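Local coordinates for heme oxygenase (Chlamydomonas reinhardtii, PDB 4RAJ), which probably opens heme oxidatively to biliverdin, with release of iron and carbon monoxide, as heme oxygenases do, at residues F60-V65 against D124-L129; S136-L141 against D196-A201. All coordinates share one frame; numbering follows the deposited sequence.

Both contacts lie within the all-helical heme oxygenase fold, and all the residues that touch in interaction 2, like most of those in interaction 1, are buried. Interaction 1 sits nearer the middle of the chain and sets helix 50-76 beside helix 120-135; interaction 2 lies further out, joining the segment that leads into helix 140-151 to the last turn of helix 184-200. They share no helix, but 120-135 and 140-151 follow each other in the chain, and Leu129 O packs on Leu140 CD2 at 3.9 Å. Their chemistry differs: 60-65 and 124-129 combine apolar packing with a water bridge to a carboxylate, whereas 136-141 and 196-201 meet through methyl groups on one indole.

Interaction 1: residues F60-V65 against D124-L129; sequences FYYVFV and DYEAHL
Val63 and Tyr125 make the tight side of this contact. Val63 CG1 lies 3.6 Å from Tyr125 CE2 at an oblique angle to the ring, while CG2 approaches CD2 of the same ring more loosely. With its CG anti to the backbone N (chi1 -166°), Tyr125 reaches across toward helix 50-76. Leu129 CD1 covers one face of that ring, 3.8 Å above its plane, and also touches Val63 O. The phenol oxygen hydrogen-bonds to His143 and Gln147, the latter a residue of the pocket that holds a polyether molecule in this heme-free model; Phe60 lines that pocket too. In this all-helical heme oxygenase fold the two segments run almost parallel, their axes 9.7 Å apart and inclined by 10°, and Ile224 of helix 204-227 packs against both Val63 and Tyr125. The other side is looser and polar. There the extended Glu126 chain brings OE2 to 3.7 Å from Tyr62 CB, with carboxylate and ring planes 75° apart. A water donates to Glu126 OE2 at 2.6 Å and to Tyr62 O at 2.9 Å, tying the carboxylate to the opposite backbone. Lys118 forms a salt bridge with OE2 and a cation-pi contact with the Tyr62 ring.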
loop_
_atom_site.group_PDB
_atom_site.type_symbol
_atom_site.label_atom_id
_atom_site.label_comp_id
_atom_site.label_asym_id
_atom_site.label_seq_id
_atom_site.Cartn_x
_atom_site.Cartn_y
_atom_site.Cartn_z
ATOM N N PHE A 60 6.659 -0.766 4.714
ATOM C CA PHE A 60 5.657 -0.305 3.783
ATOM C C PHE A 60 5.759 1.185 3.489
ATOM O O PHE A 60 5.227 1.663 2.478
ATOM C CB PHE A 60 4.291 -0.737 4.307
ATOM C CG PHE A 60 4.095 -2.200 4.133
ATOM C CD1 PHE A 60 3.599 -2.695 2.938
ATOM C CD2 PHE A 60 4.552 -3.093 5.084
ATOM C CE1 PHE A 60 3.483 -4.064 2.734
ATOM C CE2 PHE A 60 4.445 -4.470 4.883
ATOM C CZ PHE A 60 3.909 -4.948 3.706
ATOM N N TYR A 61 6.483 1.909 4.332
ATOM C CA TYR A 61 6.893 3.257 3.970
ATOM C C TYR A 61 7.638 3.170 2.636
ATOM O O TYR A 61 7.304 3.879 1.675
ATOM C CB TYR A 61 7.764 3.879 5.072
ATOM C CG TYR A 61 8.582 5.059 4.607
ATOM C CD1 TYR A 61 7.970 6.219 4.142
ATOM C CD2 TYR A 61 9.973 5.014 4.633
ATOM C CE1 TYR A 61 8.732 7.317 3.712
ATOM C CE2 TYR A 61 10.734 6.095 4.201
ATOM C CZ TYR A 61 10.112 7.240 3.748
ATOM O OH TYR A 61 10.884 8.306 3.315
ATOM N N TYR A 62 8.609 2.263 2.557
ATOM C CA TYR A 62 9.370 2.099 1.321
ATOM C C TYR A 62 8.528 1.574 0.171
ATOM O O TYR A 62 8.757 1.960 -0.981
ATOM C CB TYR A 62 10.565 1.167 1.541
ATOM C CG TYR A 62 11.633 1.826 2.403
ATOM C CD1 TYR A 62 12.201 3.040 2.026
ATOM C CD2 TYR A 62 12.067 1.233 3.584
ATOM C CE1 TYR A 62 13.178 3.646 2.812
ATOM C CE2 TYR A 62 13.046 1.829 4.374
ATOM C CZ TYR A 62 13.599 3.031 3.980
ATOM O OH TYR A 62 14.566 3.617 4.776
ATOM N N VAL A 63 7.584 0.680 0.457
ATOM C CA VAL A 63 6.686 0.213 -0.608
ATOM C C VAL A 63 5.934 1.400 -1.203
ATOM O O VAL A 63 5.915 1.614 -2.427
ATOM C CB VAL A 63 5.670 -0.833 -0.107
ATOM C CG1 VAL A 63 4.594 -1.095 -1.188
ATOM C CG2 VAL A 63 6.391 -2.139 0.292
ATOM N N PHE A 64 5.328 2.208 -0.346
ATOM C CA PHE A 64 4.586 3.343 -0.881
ATOM C C PHE A 64 5.483 4.426 -1.491
ATOM O O PHE A 64 5.076 5.065 -2.452
ATOM C CB PHE A 64 3.661 3.936 0.196
ATOM C CG PHE A 64 2.428 3.108 0.403
ATOM C CD1 PHE A 64 1.380 3.171 -0.502
ATOM C CD2 PHE A 64 2.339 2.217 1.456
ATOM C CE1 PHE A 64 0.246 2.373 -0.336
ATOM C CE2 PHE A 64 1.208 1.413 1.627
ATOM C CZ PHE A 64 0.168 1.495 0.730
ATOM N N VAL A 65 6.685 4.641 -0.962
ATOM C CA VAL A 65 7.607 5.568 -1.632
ATOM C C VAL A 65 7.833 5.110 -3.080
ATOM O O VAL A 65 7.767 5.911 -4.017
ATOM C CB VAL A 65 8.968 5.663 -0.904
ATOM C CG1 VAL A 65 10.031 6.237 -1.824
ATOM C CG2 VAL A 65 8.836 6.511 0.363
ATOM N N ASP A 124 13.156 -6.441 -4.100
ATOM C CA ASP A 124 12.564 -7.030 -5.295
ATOM C C ASP A 124 11.278 -6.298 -5.706
ATOM O O ASP A 124 11.030 -6.084 -6.887
ATOM C CB ASP A 124 12.275 -8.527 -5.074
ATOM C CG ASP A 124 13.553 -9.385 -5.043
ATOM O OD1 ASP A 124 14.623 -8.913 -5.476
ATOM O OD2 ASP A 124 13.481 -10.539 -4.577
ATOM N N TYR A 125 10.449 -5.925 -4.736
ATOM C CA TYR A 125 9.209 -5.220 -5.054
ATOM C C TYR A 125 9.531 -3.809 -5.531
ATOM O O TYR A 125 8.946 -3.331 -6.509
ATOM C CB TYR A 125 8.272 -5.185 -3.833
ATOM C CG TYR A 125 6.831 -4.783 -4.133
ATOM C CD1 TYR A 125 6.320 -4.797 -5.430
ATOM C CD2 TYR A 125 5.987 -4.390 -3.105
ATOM C CE1 TYR A 125 4.994 -4.422 -5.694
ATOM C CE2 TYR A 125 4.673 -4.014 -3.354
ATOM C CZ TYR A 125 4.178 -4.033 -4.643
ATOM O OH TYR A 125 2.864 -3.656 -4.849
ATOM N N GLU A 126 10.467 -3.145 -4.848
ATOM C CA GLU A 126 10.910 -1.816 -5.283
ATOM C C GLU A 126 11.381 -1.821 -6.740
ATOM O O GLU A 126 11.055 -0.921 -7.516
ATOM C CB GLU A 126 12.036 -1.312 -4.392
ATOM C CG GLU A 126 11.610 -0.906 -2.983
ATOM C CD GLU A 126 12.805 -0.484 -2.153
ATOM O OE1 GLU A 126 13.875 -1.111 -2.309
ATOM O OE2 GLU A 126 12.686 0.481 -1.373
ATOM N N ALA A 127 12.151 -2.841 -7.096
ATOM C CA ALA A 127 12.684 -2.979 -8.448
ATOM C C ALA A 127 11.562 -3.223 -9.445
ATOM O O ALA A 127 11.548 -2.648 -10.540
ATOM C CB ALA A 127 13.698 -4.107 -8.498
ATOM N N HIS A 128 10.608 -4.058 -9.049
ATOM C CA HIS A 128 9.476 -4.383 -9.907
ATOM C C HIS A 128 8.627 -3.149 -10.199
ATOM O O HIS A 128 8.231 -2.915 -11.339
ATOM C CB HIS A 128 8.612 -5.468 -9.269
ATOM C CG HIS A 128 7.450 -5.875 -10.118
ATOM N ND1 HIS A 128 7.607 -6.448 -11.362
ATOM C CD2 HIS A 128 6.117 -5.778 -9.914
ATOM C CE1 HIS A 128 6.418 -6.694 -11.884
ATOM N NE2 HIS A 128 5.498 -6.302 -11.023
ATOM N N LEU A 129 8.338 -2.366 -9.165
ATOM C CA LEU A 129 7.556 -1.148 -9.336
ATOM C C LEU A 129 8.261 -0.140 -10.239
ATOM O O LEU A 129 7.630 0.483 -11.104
ATOM C CB LEU A 129 7.265 -0.507 -7.970
ATOM C CG LEU A 129 6.308 -1.322 -7.098
ATOM C CD1 LEU A 129 6.251 -0.799 -5.657
ATOM C CD2 LEU A 129 4.919 -1.305 -7.711
HETATM O O HOH W 1 11.422 2.713 -1.778
#

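Interaction 2: residues S136-L141 against D196-A201; sequences SPALLL and DEWGAA
Ala138 is the first residue of 136-141 to meet the other segment, its methyl group set against the rim of the Trp198 indole. CB lies close to the ring plane, 3.9 Å from Trp198 CZ2 and 4.0 Å from CH2, so it abuts the outer edge of the six-membered ring. The backbone is already turning here: Leu139 N bonds to Ser136 O, Leu140 N to Pro137 O and Leu141 N to Ala138 O. Leu139 and Leu140 serve other neighbours, packing on Leu210 of helix 204-227 and Leu67 of helix 50-76 respectively. The segment leading into helix 140-151 therefore sits among several helices of the heme oxygenase fold, and Trp198 is the residue through which the C-terminal end of helix 184-200 reaches it. With CG anti to the backbone N (chi1 166°), the indole extends across to 136-141; the nearest CA atoms, those of Leu141 and Gly199, are still 9.8 Å apart. Leu141 then brings CD1 over one face of the six-membered ring, a CH-pi contact 4.0 Å from the centroid and 13° off the ring normal. Trp198 NE1 hydrogen-bonds to Asp81 OD1, which helps fix the rotation of the indole, and Phe85 meets it edge-to-face. A leucine in place of Trp198 would probably leave the Ala138 and Leu141 methyls without their aromatic partner and Asp81 OD1 without the indole N-H. Leu210, which touches Leu139, also packs on Trp198.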
loop_
_atom_site.group_PDB
_atom_site.type_symbol
_atom_site.label_atom_id
_atom_site.label_comp_id
_atom_site.label_asym_id
_atom_site.label_seq_id
_atom_site.Cartn_x
_atom_site.Cartn_y
_atom_site.Cartn_z
ATOM N N SER A 136 5.680 -0.176 -18.422
ATOM C CA SER A 136 4.221 -0.271 -18.578
ATOM C C SER A 136 3.480 0.375 -17.416
ATOM O O SER A 136 2.960 -0.320 -16.541
ATOM C CB SER A 136 3.785 -1.725 -18.714
ATOM O OG SER A 136 4.475 -2.543 -17.793
ATOM N N PRO A 137 3.419 1.710 -17.413
ATOM C CA PRO A 137 2.895 2.432 -16.250
ATOM C C PRO A 137 1.436 2.125 -15.932
ATOM O O PRO A 137 1.073 2.234 -14.775
ATOM C CB PRO A 137 3.067 3.903 -16.642
ATOM C CG PRO A 137 4.118 3.897 -17.707
ATOM C CD PRO A 137 3.908 2.625 -18.460
ATOM N N ALA A 138 0.616 1.743 -16.906
ATOM C CA ALA A 138 -0.775 1.415 -16.593
ATOM C C ALA A 138 -0.906 0.303 -15.530
ATOM O O ALA A 138 -1.867 0.302 -14.749
ATOM C CB ALA A 138 -1.526 1.017 -17.870
ATOM N N LEU A 139 0.053 -0.629 -15.499
ATOM C CA LEU A 139 0.001 -1.767 -14.578
ATOM C C LEU A 139 0.186 -1.328 -13.118
ATOM O O LEU A 139 -0.174 -2.059 -12.193
ATOM C CB LEU A 139 1.062 -2.826 -14.947
ATOM C CG LEU A 139 0.865 -3.489 -16.321
ATOM C CD1 LEU A 139 1.821 -4.687 -16.569
ATOM C CD2 LEU A 139 -0.590 -3.917 -16.498
ATOM N N LEU A 140 0.748 -0.138 -12.926
ATOM C CA LEU A 140 0.844 0.468 -11.595
ATOM C C LEU A 140 -0.539 0.655 -10.966
ATOM O O LEU A 140 -0.690 0.636 -9.734
ATOM C CB LEU A 140 1.557 1.825 -11.678
ATOM C CG LEU A 140 3.054 1.823 -12.001
ATOM C CD1 LEU A 140 3.575 3.270 -12.214
ATOM C CD2 LEU A 140 3.821 1.096 -10.900
ATOM N N LEU A 141 -1.559 0.818 -11.805
ATOM C CA LEU A 141 -2.903 1.080 -11.295
ATOM C C LEU A 141 -3.483 -0.140 -10.590
ATOM O O LEU A 141 -4.309 0.000 -9.686
ATOM C CB LEU A 141 -3.830 1.552 -12.431
ATOM C CG LEU A 141 -3.493 2.889 -13.106
ATOM C CD1 LEU A 141 -4.329 3.063 -14.375
ATOM C CD2 LEU A 141 -3.717 4.075 -12.174
ATOM N N ASP A 196 -12.756 0.662 -12.972
ATOM C CA ASP A 196 -13.652 -0.233 -13.696
ATOM C C ASP A 196 -14.007 0.292 -15.084
ATOM O O ASP A 196 -14.059 -0.478 -16.047
ATOM C CB ASP A 196 -14.922 -0.479 -12.886
ATOM C CG ASP A 196 -14.774 -1.634 -11.919
ATOM O OD1 ASP A 196 -13.835 -2.445 -12.093
ATOM O OD2 ASP A 196 -15.605 -1.748 -10.997
ATOM N N GLU A 197 -14.240 1.599 -15.194
ATOM C CA GLU A 197 -14.586 2.192 -16.487
ATOM C C GLU A 197 -13.416 2.186 -17.454
ATOM O O GLU A 197 -13.564 1.852 -18.628
ATOM C CB GLU A 197 -15.090 3.622 -16.302
ATOM C CG GLU A 197 -16.583 3.699 -16.141
ATOM C CD GLU A 197 -17.029 4.993 -15.510
ATOM O OE1 GLU A 197 -16.278 5.990 -15.604
ATOM O OE2 GLU A 197 -18.129 5.003 -14.915
ATOM N N TRP A 198 -12.252 2.573 -16.954
ATOM C CA TRP A 198 -11.050 2.579 -17.768
ATOM C C TRP A 198 -10.644 1.137 -18.129
ATOM O O TRP A 198 -10.297 0.836 -19.283
ATOM C CB TRP A 198 -9.927 3.310 -17.026
ATOM C CG TRP A 198 -8.582 3.092 -17.626
ATOM C CD1 TRP A 198 -8.011 3.800 -18.644
ATOM C CD2 TRP A 198 -7.632 2.091 -17.247
ATOM N NE1 TRP A 198 -6.763 3.301 -18.925
ATOM C CE2 TRP A 198 -6.503 2.252 -18.078
ATOM C CE3 TRP A 198 -7.622 1.078 -16.278
ATOM C CZ2 TRP A 198 -5.377 1.427 -17.982
ATOM C CZ3 TRP A 198 -6.500 0.259 -16.182
ATOM C CH2 TRP A 198 -5.393 0.447 -17.025
ATOM N N GLY A 199 -10.716 0.246 -17.144
ATOM C CA GLY A 199 -10.295 -1.134 -17.326
ATOM C C GLY A 199 -11.103 -1.845 -18.404
ATOM O O GLY A 199 -10.559 -2.602 -19.199
ATOM N N ALA A 200 -12.404 -1.586 -18.435
ATOM C CA ALA A 200 -13.281 -2.209 -19.421
ATOM C C ALA A 200 -12.962 -1.769 -20.855
ATOM O O ALA A 200 -13.311 -2.464 -21.807
ATOM C CB ALA A 200 -14.729 -1.907 -19.091
ATOM N N ALA A 201 -12.301 -0.625 -21.007
ATOM C CA ALA A 201 -11.930 -0.120 -22.329
ATOM C C ALA A 201 -10.580 -0.657 -22.814
ATOM O O ALA A 201 -10.135 -0.331 -23.919
ATOM C CB ALA A 201 -11.905 1.391 -22.318
#